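Local coordinates for protein probable adenylyl-sulfate kinase (Synechocystis sp., PDB 5CB8) that catalyses the ATP-dependent phosphorylation of adenosine 5'-phosphosulfate at its 3'-hydroxyl, giving the activated sulfate 3'-phosphoadenylyl sulfate, at residues 63-66 / 67-71. Numbering follows the deposited sequence.
Sequences VVRT and NLTKG. With ADX (adenosine-5'-phosphosulfate), chain G.
T69 sets its OG1 alongside R65 CG and V64 CG2 just past helix 61-64, where two successive type I turns, V64 to N67 and N67 to K70, reverse the chain. The carbonyl oxygen of V64 closes the first turn through N67 N at 2.9 Å and also accepts T69 N at 2.8 Å, the two donors lying on opposite faces of the carbonyl plane; K70 N to N67 O closes the second. Threonine suits position 69 because its hydroxyl, set between backbone N and carbonyl carbon (chi1 53°), bonds N82 of helix 76-94, while OG1 also lies 3.4 Å from R65 CG. V64 CB meets L68 CB at 4.1 Å; compact, apolar valine and leucine suit this buried spot facing helix 76-94, V64 on I86 and L68 on V89. V63 O accepts from both T66 N and T66 OG1, the hydroxyl adding a second grip at 2.6 Å in the carbonyl plane.

R65, its chain extended from CG to NE, is long enough to reach adenosine-5'-phosphosulfate. NE donates to phosphate O1A at 2.8 Å and NH2 to sulfate O1B at 2.9 Å, the latter in the guanidinium plane, so one cation spans both anionic groups. G73 O takes NH1 and F74 adds a cation-pi contact, fixing the group's rotation. R65 thus lines the adenosine-5'-phosphosulfate pocket, with S106 N, R79 and N82 among its other hydrogen-bonding partners, in an APS kinase of the P-loop fold.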
loop_
_atom_site.group_PDB
_atom_site.type_symbol
_atom_site.label_atom_id
_atom_site.label_comp_id
_atom_site.label_asym_id
_atom_site.label_seq_id
_atom_site.Cartn_x
_atom_site.Cartn_y
_atom_site.Cartn_z
ATOM N N VAL B 63 12.772 -4.996 2.285
ATOM C CA VAL B 63 12.674 -4.093 1.136
ATOM C C VAL B 63 11.637 -2.993 1.376
ATOM O O VAL B 63 11.906 -1.812 1.127
ATOM C CB VAL B 63 12.338 -4.859 -0.145
ATOM C CG1 VAL B 63 12.173 -3.898 -1.315
ATOM C CG2 VAL B 63 13.446 -5.868 -0.448
ATOM N N VAL B 64 10.463 -3.358 1.886
ATOM C CA VAL B 64 9.448 -2.323 2.103
ATOM C C VAL B 64 9.860 -1.327 3.182
ATOM O O VAL B 64 9.415 -0.176 3.165
ATOM C CB VAL B 64 8.040 -2.891 2.358
ATOM C CG1 VAL B 64 7.618 -3.763 1.173
ATOM C CG2 VAL B 64 7.997 -3.682 3.654
ATOM N N ARG B 65 10.735 -1.744 4.098
ATOM C CA ARG B 65 11.258 -0.803 5.099
ATOM C C ARG B 65 12.152 0.278 4.484
ATOM O O ARG B 65 12.570 1.216 5.170
ATOM C CB ARG B 65 11.991 -1.528 6.236
ATOM C CG ARG B 65 11.052 -2.072 7.322
ATOM C CD ARG B 65 11.831 -2.877 8.373
ATOM N NE ARG B 65 10.987 -3.271 9.504
ATOM C CZ ARG B 65 10.780 -2.507 10.576
ATOM N NH1 ARG B 65 11.342 -1.299 10.661
ATOM N NH2 ARG B 65 9.998 -2.934 11.557
ATOM N N THR B 66 12.438 0.162 3.193
ATOM C CA THR B 66 13.154 1.231 2.506
ATOM C C THR B 66 12.199 2.133 1.722
ATOM O O THR B 66 12.628 3.131 1.138
ATOM C CB THR B 66 14.216 0.692 1.532
ATOM O OG1 THR B 66 13.564 0.071 0.421
ATOM C CG2 THR B 66 15.135 -0.319 2.223
ATOM N N ASN B 67 10.918 1.772 1.683
ATOM C CA ASN B 67 9.920 2.598 0.989
ATOM C C ASN B 67 8.615 2.760 1.778
ATOM O O ASN B 67 8.464 3.721 2.547
ATOM C CB ASN B 67 9.666 2.120 -0.463
ATOM C CG ASN B 67 9.380 0.615 -0.571
ATOM O OD1 ASN B 67 8.533 0.067 0.138
ATOM N ND2 ASN B 67 10.075 -0.048 -1.489
ATOM N N LEU B 68 7.688 1.830 1.578
ATOM C CA LEU B 68 6.395 1.810 2.269
ATOM C C LEU B 68 6.491 2.062 3.770
ATOM O O LEU B 68 5.675 2.798 4.345
ATOM C CB LEU B 68 5.712 0.455 2.044
ATOM C CG LEU B 68 4.320 0.285 2.664
ATOM C CD1 LEU B 68 3.327 1.206 1.987
ATOM C CD2 LEU B 68 3.843 -1.161 2.586
ATOM N N THR B 69 7.474 1.444 4.421
ATOM C CA THR B 69 7.581 1.592 5.872
ATOM C C THR B 69 8.915 2.191 6.293
ATOM O O THR B 69 9.406 1.951 7.396
ATOM C CB THR B 69 7.294 0.270 6.609
ATOM O OG1 THR B 69 8.116 -0.776 6.073
ATOM C CG2 THR B 69 5.840 -0.129 6.422
ATOM N N LYS B 70 9.488 2.996 5.407
ATOM C CA LYS B 70 10.694 3.742 5.738
ATOM C C LYS B 70 10.382 4.650 6.923
ATOM O O LYS B 70 9.280 5.197 7.018
ATOM C CB LYS B 70 11.132 4.573 4.535
ATOM C CG LYS B 70 12.463 5.291 4.704
ATOM C CD LYS B 70 12.763 6.137 3.463
ATOM C CE LYS B 70 14.055 6.936 3.606
ATOM N NZ LYS B 70 14.247 7.878 2.460
ATOM N N GLY B 71 11.330 4.789 7.842
ATOM C CA GLY B 71 11.116 5.648 8.995
ATOM C C GLY B 71 10.756 4.896 10.266
ATOM O O GLY B 71 10.863 5.442 11.358
HETATM S SB ADX G . 9.126 -6.889 11.759
HETATM O O1B ADX G . 8.597 -5.520 11.757
HETATM O O2B ADX G . 8.243 -7.810 11.020
HETATM O O3B ADX G . 9.303 -7.328 13.150
HETATM P PA ADX G . 10.778 -6.901 9.543
HETATM O O1A ADX G . 9.962 -5.814 8.850
HETATM O O2A ADX G . 10.603 -8.267 8.888
HETATM O O3A ADX G . 10.494 -6.905 11.110
HETATM O "O5'" ADX G . 12.318 -6.473 9.435
HETATM C "C5'" ADX G . 13.306 -7.340 9.908
HETATM C "C4'" ADX G . 14.597 -7.123 9.337
HETATM O "O4'" ADX G . 15.155 -5.887 9.913
HETATM C "C3'" ADX G . 15.522 -8.207 9.683
HETATM O "O3'" ADX G . 15.652 -9.039 8.615
HETATM C "C2'" ADX G . 16.819 -7.546 9.956
HETATM O "O2'" ADX G . 17.584 -7.564 8.841
HETATM C "C1'" ADX G . 16.500 -6.123 10.277
HETATM N N9 ADX G . 16.677 -5.731 11.646
HETATM C C8 ADX G . 17.334 -4.632 12.088
HETATM N N7 ADX G . 17.138 -4.517 13.405
HETATM C C5 ADX G . 16.343 -5.536 13.816
HETATM C C6 ADX G . 15.817 -5.895 15.056
HETATM N N6 ADX G . 16.061 -5.081 16.234
HETATM N N1 ADX G . 15.045 -6.999 15.137
HETATM C C2 ADX G . 14.772 -7.735 14.036
HETATM N N3 ADX G . 15.256 -7.408 12.829
HETATM C C4 ADX G . 16.043 -6.314 12.687
#